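PDB 4EI0: uncharacterized hypothetical protein from Parabacteroides merdae, which is of unknown function but belongs to the DUF4466 family and is built mainly of antiparallel beta sheets. Local coordinates for residues 168-173 and 190-195; 231-236 and 281-286; 287-292 and 307-312. All coordinates share one frame; numbering follows the deposited sequence.

Contact 1 (168-173 and 190-195)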
loop_
_atom_site.group_PDB
_atom_site.type_symbol
_atom_site.label_atom_id
_atom_site.label_comp_id
_atom_site.label_asym_id
_atom_site.label_seq_id
_atom_site.Cartn_x
_atom_site.Cartn_y
_atom_site.Cartn_z
ATOM N N PHE B 168 -22.999 33.525 27.059
ATOM C CA PHE B 168 -22.683 32.128 27.290
ATOM C C PHE B 168 -23.938 31.350 27.651
ATOM O O PHE B 168 -23.821 30.258 28.186
ATOM C CB PHE B 168 -21.649 31.992 28.455
ATOM C CG PHE B 168 -20.377 32.759 28.226
ATOM C CD1 PHE B 168 -19.364 32.247 27.424
ATOM C CD2 PHE B 168 -20.217 34.002 28.761
ATOM C CE1 PHE B 168 -18.216 32.960 27.209
ATOM C CE2 PHE B 168 -19.082 34.731 28.537
ATOM C CZ PHE B 168 -18.083 34.221 27.769
ATOM N N LEU B 169 -25.127 31.841 27.284
ATOM C CA LEU B 169 -26.392 31.217 27.756
ATOM C C LEU B 169 -27.204 30.474 26.735
ATOM O O LEU B 169 -28.200 29.875 27.089
ATOM C CB LEU B 169 -27.287 32.289 28.442
ATOM C CG LEU B 169 -26.578 33.089 29.584
ATOM C CD1 LEU B 169 -27.398 34.176 30.294
ATOM C CD2 LEU B 169 -26.057 32.080 30.617
ATOM N N ASN B 170 -26.807 30.474 25.470
ATOM C CA ASN B 170 -27.606 29.856 24.472
ATOM C C ASN B 170 -27.394 28.332 24.462
ATOM O O ASN B 170 -26.274 27.845 24.617
ATOM C CB ASN B 170 -27.285 30.439 23.088
ATOM C CG ASN B 170 -27.848 31.820 22.862
ATOM O OD1 ASN B 170 -28.640 32.351 23.645
ATOM N ND2 ASN B 170 -27.437 32.423 21.768
ATOM N N GLU B 171 -28.461 27.575 24.202
ATOM C CA GLU B 171 -28.396 26.110 24.078
ATOM C C GLU B 171 -27.414 25.702 22.982
ATOM O O GLU B 171 -27.458 26.211 21.850
ATOM C CB GLU B 171 -29.699 25.462 23.580
ATOM C CG GLU B 171 -31.056 25.583 24.185
ATOM C CD GLU B 171 -31.954 24.629 23.373
ATOM O OE1 GLU B 171 -32.603 25.013 22.340
ATOM O OE2 GLU B 171 -31.910 23.437 23.733
ATOM N N GLY B 172 -26.572 24.743 23.281
ATOM C CA GLY B 172 -25.671 24.197 22.266
ATOM C C GLY B 172 -24.659 25.142 21.677
ATOM O O GLY B 172 -23.998 24.770 20.728
ATOM N N GLU B 173 -24.476 26.329 22.259
ATOM C CA GLU B 173 -23.582 27.345 21.692
ATOM C C GLU B 173 -22.637 27.826 22.782
ATOM O O GLU B 173 -23.087 28.484 23.678
ATOM C CB GLU B 173 -24.380 28.554 21.209
ATOM C CG GLU B 173 -24.735 28.638 19.734
ATOM C CD GLU B 173 -25.288 30.022 19.351
ATOM O OE1 GLU B 173 -26.416 30.361 19.750
ATOM O OE2 GLU B 173 -24.584 30.796 18.677
ATOM N N ALA B 190 -30.248 42.130 25.853
ATOM C CA ALA B 190 -29.348 42.621 26.904
ATOM C C ALA B 190 -29.323 41.732 28.167
ATOM O O ALA B 190 -28.276 41.569 28.780
ATOM C CB ALA B 190 -29.649 44.067 27.265
ATOM N N ALA B 191 -30.445 41.114 28.511
ATOM C CA ALA B 191 -30.539 40.222 29.681
ATOM C C ALA B 191 -29.712 38.925 29.543
ATOM O O ALA B 191 -29.382 38.318 30.521
ATOM C CB ALA B 191 -31.988 39.938 30.008
ATOM N N LYS B 192 -29.395 38.506 28.318
ATOM C CA LYS B 192 -28.558 37.319 28.024
ATOM C C LYS B 192 -27.047 37.632 27.983
ATOM O O LYS B 192 -26.251 36.717 27.825
ATOM C CB LYS B 192 -28.920 36.740 26.631
ATOM C CG LYS B 192 -30.022 35.717 26.652
ATOM C CD LYS B 192 -30.773 35.637 25.331
ATOM C CE LYS B 192 -29.904 35.091 24.238
ATOM N NZ LYS B 192 -30.620 34.153 23.341
ATOM N N ILE B 193 -26.672 38.914 28.059
ATOM C CA ILE B 193 -25.293 39.308 27.844
ATOM C C ILE B 193 -24.525 39.150 29.136
ATOM O O ILE B 193 -24.923 39.688 30.182
ATOM C CB ILE B 193 -25.130 40.755 27.350
ATOM C CG1 ILE B 193 -25.992 40.999 26.108
ATOM C CG2 ILE B 193 -23.634 41.023 27.039
ATOM C CD1 ILE B 193 -25.898 39.960 25.042
ATOM N N ASP B 194 -23.396 38.445 29.025
ATOM C CA ASP B 194 -22.500 38.178 30.124
ATOM C C ASP B 194 -21.273 39.084 30.132
ATOM O O ASP B 194 -20.814 39.502 31.207
ATOM C CB ASP B 194 -22.150 36.663 30.100
ATOM C CG ASP B 194 -23.401 35.822 30.292
ATOM O OD1 ASP B 194 -24.101 36.124 31.291
ATOM O OD2 ASP B 194 -23.739 34.955 29.444
ATOM N N ILE B 195 -20.780 39.429 28.962
ATOM C CA ILE B 195 -19.562 40.231 28.848
ATOM C C ILE B 195 -19.737 41.210 27.702
ATOM O O ILE B 195 -20.263 40.843 26.641
ATOM C CB ILE B 195 -18.304 39.331 28.572
ATOM C CG1 ILE B 195 -17.937 38.511 29.819
ATOM C CG2 ILE B 195 -17.108 40.185 28.205
ATOM C CD1 ILE B 195 -16.846 37.478 29.632
#
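F168 meets D194 twice, through its backbone amide and through its ring. The amide N gives a nearly straight hydrogen bond of 2.9 Å to D194 OD2, received on the anti lone pair, while OD1 of the same carboxylate is held by ND2 of N230. This is the tight, buried part of the contact: CD2 of the F168 ring lies 3.6 Å from D194 CB, and CE2 lies 3.7 Å from CD1 of I195, which approaches the ring edge in its plane. L169 borders this part, its CG 3.4 Å from D194 OD2.

Toward the solvent side the contact thins to partly exposed polar groups. Bends at chi3 (68°) and chi4 (140°) carry CE and then NZ of K192 across to N170, where NZ donates to OD1 at 2.7 Å, tilted 21° from the carbonyl plane. ND2 of N170 in turn reaches OE1 of E173 at 3.1 Å, inside a type II turn, and Y178 OH bonds both ND2 and the lysine. An alanine at N170 would probably leave K192 NZ without this carbonyl acceptor and E173 OE1 without its amide donor.

D194 and I195, which help to carry the contact, both pair with L166 in a classic beta bulge where strand 195-199 begins alongside strand 165-167.

Contact 2 (231-236 and 281-286)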
loop_
_atom_site.group_PDB
_atom_site.type_symbol
_atom_site.label_atom_id
_atom_site.label_comp_id
_atom_site.label_asym_id
_atom_site.label_seq_id
_atom_site.Cartn_x
_atom_site.Cartn_y
_atom_site.Cartn_z
ATOM N N ASN B 231 -23.653 39.848 36.387
ATOM C CA ASN B 231 -22.327 40.122 36.954
ATOM C C ASN B 231 -21.405 38.885 36.817
ATOM O O ASN B 231 -21.372 38.014 37.664
ATOM C CB ASN B 231 -22.449 40.559 38.408
ATOM C CG ASN B 231 -21.176 41.181 38.921
ATOM O OD1 ASN B 231 -20.238 41.486 38.162
ATOM N ND2 ASN B 231 -21.108 41.328 40.218
ATOM N N THR B 232 -20.723 38.807 35.694
ATOM C CA THR B 232 -19.910 37.653 35.348
ATOM C C THR B 232 -18.594 37.657 36.128
ATOM O O THR B 232 -17.994 38.703 36.304
ATOM C CB THR B 232 -19.646 37.688 33.828
ATOM O OG1 THR B 232 -20.901 37.692 33.147
ATOM C CG2 THR B 232 -18.845 36.477 33.370
ATOM N N LYS B 233 -18.174 36.494 36.617
ATOM C CA LYS B 233 -16.877 36.344 37.270
ATOM C C LYS B 233 -15.819 35.972 36.251
ATOM O O LYS B 233 -16.047 35.085 35.424
ATOM C CB LYS B 233 -16.928 35.203 38.294
ATOM C CG LYS B 233 -17.837 35.459 39.488
ATOM C CD LYS B 233 -17.806 34.232 40.408
ATOM C CE LYS B 233 -18.452 34.521 41.757
ATOM N NZ LYS B 233 -19.800 35.120 41.533
HETATM N N MSE B 234 -14.656 36.595 36.335
HETATM C CA MSE B 234 -13.592 36.422 35.329
HETATM C C MSE B 234 -12.199 36.355 35.968
HETATM O O MSE B 234 -11.950 37.062 36.947
HETATM C CB MSE B 234 -13.593 37.657 34.403
HETATM C CG MSE B 234 -14.756 37.783 33.481
HETATM SE SE MSE B 234 -14.584 39.453 32.522
HETATM C CE MSE B 234 -15.515 40.673 33.724
ATOM N N ILE B 235 -11.309 35.532 35.390
ATOM C CA ILE B 235 -9.865 35.396 35.803
ATOM C C ILE B 235 -9.029 35.456 34.537
ATOM O O ILE B 235 -9.223 34.656 33.604
ATOM C CB ILE B 235 -9.621 34.058 36.535
ATOM C CG1 ILE B 235 -10.439 34.023 37.851
ATOM C CG2 ILE B 235 -8.126 33.749 36.773
ATOM C CD1 ILE B 235 -10.382 32.680 38.581
ATOM N N LYS B 236 -8.207 36.490 34.439
ATOM C CA LYS B 236 -7.383 36.753 33.265
ATOM C C LYS B 236 -6.216 35.770 33.312
ATOM O O LYS B 236 -5.625 35.546 34.380
ATOM C CB LYS B 236 -6.861 38.187 33.315
ATOM C CG LYS B 236 -6.069 38.636 32.090
ATOM C CD LYS B 236 -5.347 39.944 32.431
ATOM C CE LYS B 236 -4.810 40.672 31.205
ATOM N NZ LYS B 236 -4.316 42.035 31.675
ATOM N N TRP B 281 -10.928 32.768 32.174
ATOM C CA TRP B 281 -11.903 31.826 32.762
ATOM C C TRP B 281 -13.095 32.620 33.217
ATOM O O TRP B 281 -12.929 33.634 33.851
ATOM C CB TRP B 281 -11.363 31.127 33.965
ATOM C CG TRP B 281 -10.194 30.215 33.683
ATOM C CD1 TRP B 281 -8.860 30.482 33.892
ATOM C CD2 TRP B 281 -10.240 28.850 33.224
ATOM N NE1 TRP B 281 -8.097 29.402 33.579
ATOM C CE2 TRP B 281 -8.866 28.393 33.159
ATOM C CE3 TRP B 281 -11.243 27.997 32.845
ATOM C CZ2 TRP B 281 -8.535 27.122 32.761
ATOM C CZ3 TRP B 281 -10.890 26.722 32.403
ATOM C CH2 TRP B 281 -9.552 26.301 32.361
ATOM N N VAL B 282 -14.293 32.115 32.948
ATOM C CA VAL B 282 -15.544 32.846 33.194
ATOM C C VAL B 282 -16.493 31.946 33.959
ATOM O O VAL B 282 -16.541 30.743 33.719
ATOM C CB VAL B 282 -16.162 33.249 31.842
ATOM C CG1 VAL B 282 -17.566 33.750 31.986
ATOM C CG2 VAL B 282 -15.271 34.297 31.196
ATOM N N GLU B 283 -17.273 32.545 34.869
ATOM C CA GLU B 283 -18.443 31.866 35.457
ATOM C C GLU B 283 -19.620 32.811 35.388
ATOM O O GLU B 283 -19.488 33.967 35.785
ATOM C CB GLU B 283 -18.178 31.451 36.904
ATOM C CG GLU B 283 -19.339 30.675 37.570
ATOM C CD GLU B 283 -19.010 30.276 38.996
ATOM O OE1 GLU B 283 -18.258 29.307 39.168
ATOM O OE2 GLU B 283 -19.424 30.972 39.939
ATOM N N THR B 284 -20.752 32.342 34.863
ATOM C CA THR B 284 -21.891 33.226 34.646
ATOM C C THR B 284 -22.517 33.563 35.972
ATOM O O THR B 284 -22.328 32.826 36.978
ATOM C CB THR B 284 -22.959 32.621 33.729
ATOM O OG1 THR B 284 -23.354 31.356 34.228
ATOM C CG2 THR B 284 -22.403 32.386 32.355
ATOM N N ALA B 285 -23.282 34.663 35.981
ATOM C CA ALA B 285 -23.776 35.259 37.222
ATOM C C ALA B 285 -24.425 34.238 38.173
ATOM O O ALA B 285 -24.191 34.258 39.374
ATOM C CB ALA B 285 -24.761 36.384 36.900
ATOM N N ASP B 286 -25.220 33.355 37.611
ATOM C CA ASP B 286 -25.999 32.394 38.381
ATOM C C ASP B 286 -25.230 31.106 38.689
ATOM O O ASP B 286 -25.780 30.203 39.293
ATOM C CB ASP B 286 -27.267 32.046 37.583
ATOM C CG ASP B 286 -26.980 31.727 36.059
ATOM O OD1 ASP B 286 -25.814 31.691 35.584
ATOM O OD2 ASP B 286 -27.953 31.519 35.301
HETATM O O HOH W 1 -23.076 36.132 33.913
HETATM O O HOH W 2 -21.304 32.909 39.713
#
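K233 and E283 face each other as a hydrogen-bonded antiparallel pair, each amide N donating to the other's carbonyl O. The next such pair, I235 with W281, repeats the exchange. Between them M234 and V282 form a non-hydrogen-bonded pair, in which V282 CA approaches K233 O and M234 CA approaches W281 O, both at 3.2 Å, as CA-H...O contacts.

The side chain of E283 can be followed outward on the face it shares with K233, I235 and W281. Its CB lies 4.2 Å from CB of K233. CG is anti to the backbone N (chi1 -177°) and passes 3.8 Å from the carbonyl O of Y289; the extended chain beyond it runs beside that of K233, pointing the same way. At the tip the carboxylate divides its oxygens. OE1 forms a salt bridge with NE of R290, whereas OE2 rests 3.7 Å from CD of K233 and stays 4.5 Å from NZ, too far for a salt bridge. A water near both groups accepts a bond from K233 NZ, so the two charges may be linked partly through this water.

On the opposite face lie M234 and V282, with T232 beside V282. CG2 of T232, anti to its backbone N, lies 3.3 Å from CG1 of V282, a close approach for two methyl carbons, while its OG1 is bonded to the D194 carbonyl. M234 CG lies alongside V282 CG2, and the rest of the selenomethionine leads away toward I271.

The ladder is characteristic of an antiparallel beta sheet, here joining strand 233-238, outermost within the chain, to strand 278-283.

Contact 3 (287-292 and 307-312)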
loop_
_atom_site.group_PDB
_atom_site.type_symbol
_atom_site.label_atom_id
_atom_site.label_comp_id
_atom_site.label_asym_id
_atom_site.label_seq_id
_atom_site.Cartn_x
_atom_site.Cartn_y
_atom_site.Cartn_z
ATOM N N GLY B 287 -23.977 30.993 38.249
ATOM C CA GLY B 287 -23.171 29.768 38.454
ATOM C C GLY B 287 -23.526 28.627 37.501
ATOM O O GLY B 287 -22.973 27.539 37.593
ATOM N N LYS B 288 -24.411 28.896 36.546
ATOM C CA LYS B 288 -24.917 27.873 35.652
ATOM C C LYS B 288 -23.853 27.345 34.699
ATOM O O LYS B 288 -23.770 26.134 34.470
ATOM C CB LYS B 288 -26.112 28.412 34.867
ATOM C CG LYS B 288 -26.851 27.388 34.023
ATOM C CD LYS B 288 -28.357 27.687 33.957
ATOM C CE LYS B 288 -29.151 26.658 33.150
ATOM N NZ LYS B 288 -28.959 26.904 31.690
ATOM N N TYR B 289 -23.028 28.231 34.160
ATOM C CA TYR B 289 -21.996 27.829 33.206
ATOM C C TYR B 289 -20.634 28.411 33.615
ATOM O O TYR B 289 -20.559 29.510 34.184
ATOM C CB TYR B 289 -22.338 28.330 31.794
ATOM C CG TYR B 289 -23.574 27.741 31.092
ATOM C CD1 TYR B 289 -23.512 26.532 30.405
ATOM C CD2 TYR B 289 -24.790 28.435 31.078
ATOM C CE1 TYR B 289 -24.637 26.016 29.758
ATOM C CE2 TYR B 289 -25.922 27.924 30.439
ATOM C CZ TYR B 289 -25.841 26.714 29.784
ATOM O OH TYR B 289 -26.956 26.254 29.144
ATOM N N ARG B 290 -19.580 27.647 33.316
ATOM C CA ARG B 290 -18.234 28.144 33.276
ATOM C C ARG B 290 -17.722 28.061 31.869
ATOM O O ARG B 290 -18.210 27.255 31.081
ATOM C CB ARG B 290 -17.357 27.349 34.197
ATOM C CG ARG B 290 -17.550 27.757 35.621
ATOM C CD ARG B 290 -16.734 26.849 36.521
ATOM N NE ARG B 290 -16.927 27.285 37.871
ATOM C CZ ARG B 290 -16.286 26.781 38.911
ATOM N NH1 ARG B 290 -15.400 25.778 38.802
ATOM N NH2 ARG B 290 -16.557 27.298 40.081
ATOM N N ALA B 291 -16.763 28.905 31.526
ATOM C CA ALA B 291 -16.250 28.893 30.147
ATOM C C ALA B 291 -14.802 29.341 30.178
ATOM O O ALA B 291 -14.341 29.951 31.163
ATOM C CB ALA B 291 -17.068 29.828 29.277
ATOM N N TYR B 292 -14.097 29.067 29.091
ATOM C CA TYR B 292 -12.764 29.596 28.879
ATOM C C TYR B 292 -12.808 30.262 27.522
ATOM O O TYR B 292 -13.122 29.604 26.497
ATOM C CB TYR B 292 -11.676 28.479 28.923
ATOM C CG TYR B 292 -10.284 28.996 28.639
ATOM C CD1 TYR B 292 -9.676 29.887 29.514
ATOM C CD2 TYR B 292 -9.599 28.648 27.497
ATOM C CE1 TYR B 292 -8.418 30.412 29.272
ATOM C CE2 TYR B 292 -8.310 29.160 27.252
ATOM C CZ TYR B 292 -7.752 30.073 28.110
ATOM O OH TYR B 292 -6.473 30.574 27.913
ATOM N N VAL B 307 -14.024 29.449 22.307
ATOM C CA VAL B 307 -14.574 29.250 23.677
ATOM C C VAL B 307 -14.938 27.808 23.886
ATOM O O VAL B 307 -15.525 27.188 23.002
ATOM C CB VAL B 307 -15.832 30.136 23.894
ATOM C CG1 VAL B 307 -16.503 29.902 25.255
ATOM C CG2 VAL B 307 -15.523 31.602 23.655
ATOM N N LYS B 308 -14.528 27.257 25.022
ATOM C CA LYS B 308 -15.085 26.048 25.582
ATOM C C LYS B 308 -16.004 26.448 26.711
ATOM O O LYS B 308 -15.683 27.364 27.475
ATOM C CB LYS B 308 -14.019 25.137 26.106
ATOM C CG LYS B 308 -13.379 24.295 25.022
ATOM C CD LYS B 308 -12.199 23.483 25.503
ATOM C CE LYS B 308 -11.703 22.468 24.463
ATOM N NZ LYS B 308 -10.564 21.662 24.968
ATOM N N ARG B 309 -17.175 25.817 26.769
ATOM C CA ARG B 309 -18.168 26.083 27.876
ATOM C C ARG B 309 -18.585 24.773 28.520
ATOM O O ARG B 309 -18.684 23.745 27.843
ATOM C CB ARG B 309 -19.372 26.808 27.307
ATOM C CG ARG B 309 -20.412 27.229 28.343
ATOM C CD ARG B 309 -21.708 27.734 27.741
ATOM N NE ARG B 309 -22.437 26.684 27.061
ATOM C CZ ARG B 309 -23.634 26.819 26.488
ATOM N NH1 ARG B 309 -24.284 27.968 26.533
ATOM N NH2 ARG B 309 -24.181 25.772 25.863
ATOM N N TYR B 310 -18.820 24.797 29.833
ATOM C CA TYR B 310 -19.183 23.617 30.592
ATOM C C TYR B 310 -20.333 24.005 31.543
ATOM O O TYR B 310 -20.226 24.974 32.296
ATOM C CB TYR B 310 -17.956 23.119 31.387
ATOM C CG TYR B 310 -18.196 21.910 32.273
ATOM C CD1 TYR B 310 -18.083 20.660 31.784
ATOM C CD2 TYR B 310 -18.575 22.061 33.596
ATOM C CE1 TYR B 310 -18.313 19.547 32.587
ATOM C CE2 TYR B 310 -18.814 20.977 34.405
ATOM C CZ TYR B 310 -18.700 19.708 33.877
ATOM O OH TYR B 310 -18.913 18.607 34.659
ATOM N N LYS B 311 -21.419 23.258 31.470
ATOM C CA LYS B 311 -22.568 23.445 32.334
ATOM C C LYS B 311 -22.362 22.759 33.666
ATOM O O LYS B 311 -22.220 21.526 33.747
ATOM C CB LYS B 311 -23.843 22.883 31.694
ATOM C CG LYS B 311 -25.109 23.269 32.512
ATOM C CD LYS B 311 -26.297 22.359 32.280
ATOM C CE LYS B 311 -27.499 23.087 31.701
ATOM N NZ LYS B 311 -27.698 22.694 30.270
HETATM N N MSE B 312 -22.380 23.555 34.729
HETATM C CA MSE B 312 -22.075 23.029 36.059
HETATM C C MSE B 312 -23.156 22.067 36.580
HETATM O O MSE B 312 -24.333 22.063 36.166
HETATM O OXT MSE B 312 -22.835 21.205 37.399
HETATM C CB MSE B 312 -21.832 24.187 37.020
HETATM C CG MSE B 312 -20.613 25.028 36.645
HETATM SE SE MSE B 312 -18.916 24.045 36.844
HETATM C CE MSE B 312 -18.979 23.641 38.763
HETATM O O HOH W 3 -25.366 24.555 35.755
#
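Y289 to Y292 run antiparallel to V307 to K311, the strand axes 4.6 Å apart at closest and 161° between their directions. They are the arms of a beta hairpin, strands 289-299 and 302-311. R290 with Y310 and Y292 with K308 are its hydrogen-bonded pairs, and M312 N extends the ladder by bonding to K288 O. A291 and R309 form a non-hydrogen-bonded pair whose CA atoms come within 4.1 Å.

On the face of Y289 and R309 the arginine guanidinium stacks flat on the tyrosine ring, planes 15° apart and displaced from the centre. The chain of R309 bends at chi3 (67°), which lays NE 3.5 Å from both CD1 and CE1 of Y289, and CE1 sits over the centre of the guanidinium. The contact has cation-pi character. NH1, lying over the Y289 ring toward its rim, also bonds the carbonyl O atoms of F168 and N170, and NH2 makes a salt bridge with D152.

On the other face R290 extends straight from CG to NE, and M312 lies across it. SE of this selenomethionine touches CD of R290 at 3.6 Å, and its CE lies over the guanidinium centre. E283 and the F259 carbonyl take the arginine's polar end.

Beyond the ring of Y289, the like-charged NZ atoms of K288 and K311 lie 4.6 Å apart. Where the chain ends, one water donates to K288 O at 2.6 Å and to the carboxylate O of M312 at 2.7 Å.

In the fold
Contacts 2 and 3 belong to one five-stranded sheet. Their centres are 9 Å apart, and they meet where strands 278-283 and 289-299 run side by side: V282 N lies 2.8 Å from A291 O, and the E283 OE1 to R290 NE salt bridge is 2.7 Å long. Contact 1 sits over the face that carries V282, A291, Y289 and R309, its centre 12 Å from that of contact 2 and 11 Å from that of contact 3. F168 CE2 packs on V282 CG1 at 3.9 Å, and R309 NH1 lies 2.8 Å from N170 O, probably hydrogen-bonded. Contacts 2 and 3 thus build the sheet, and contact 1 packs two loops of a second sheet against it.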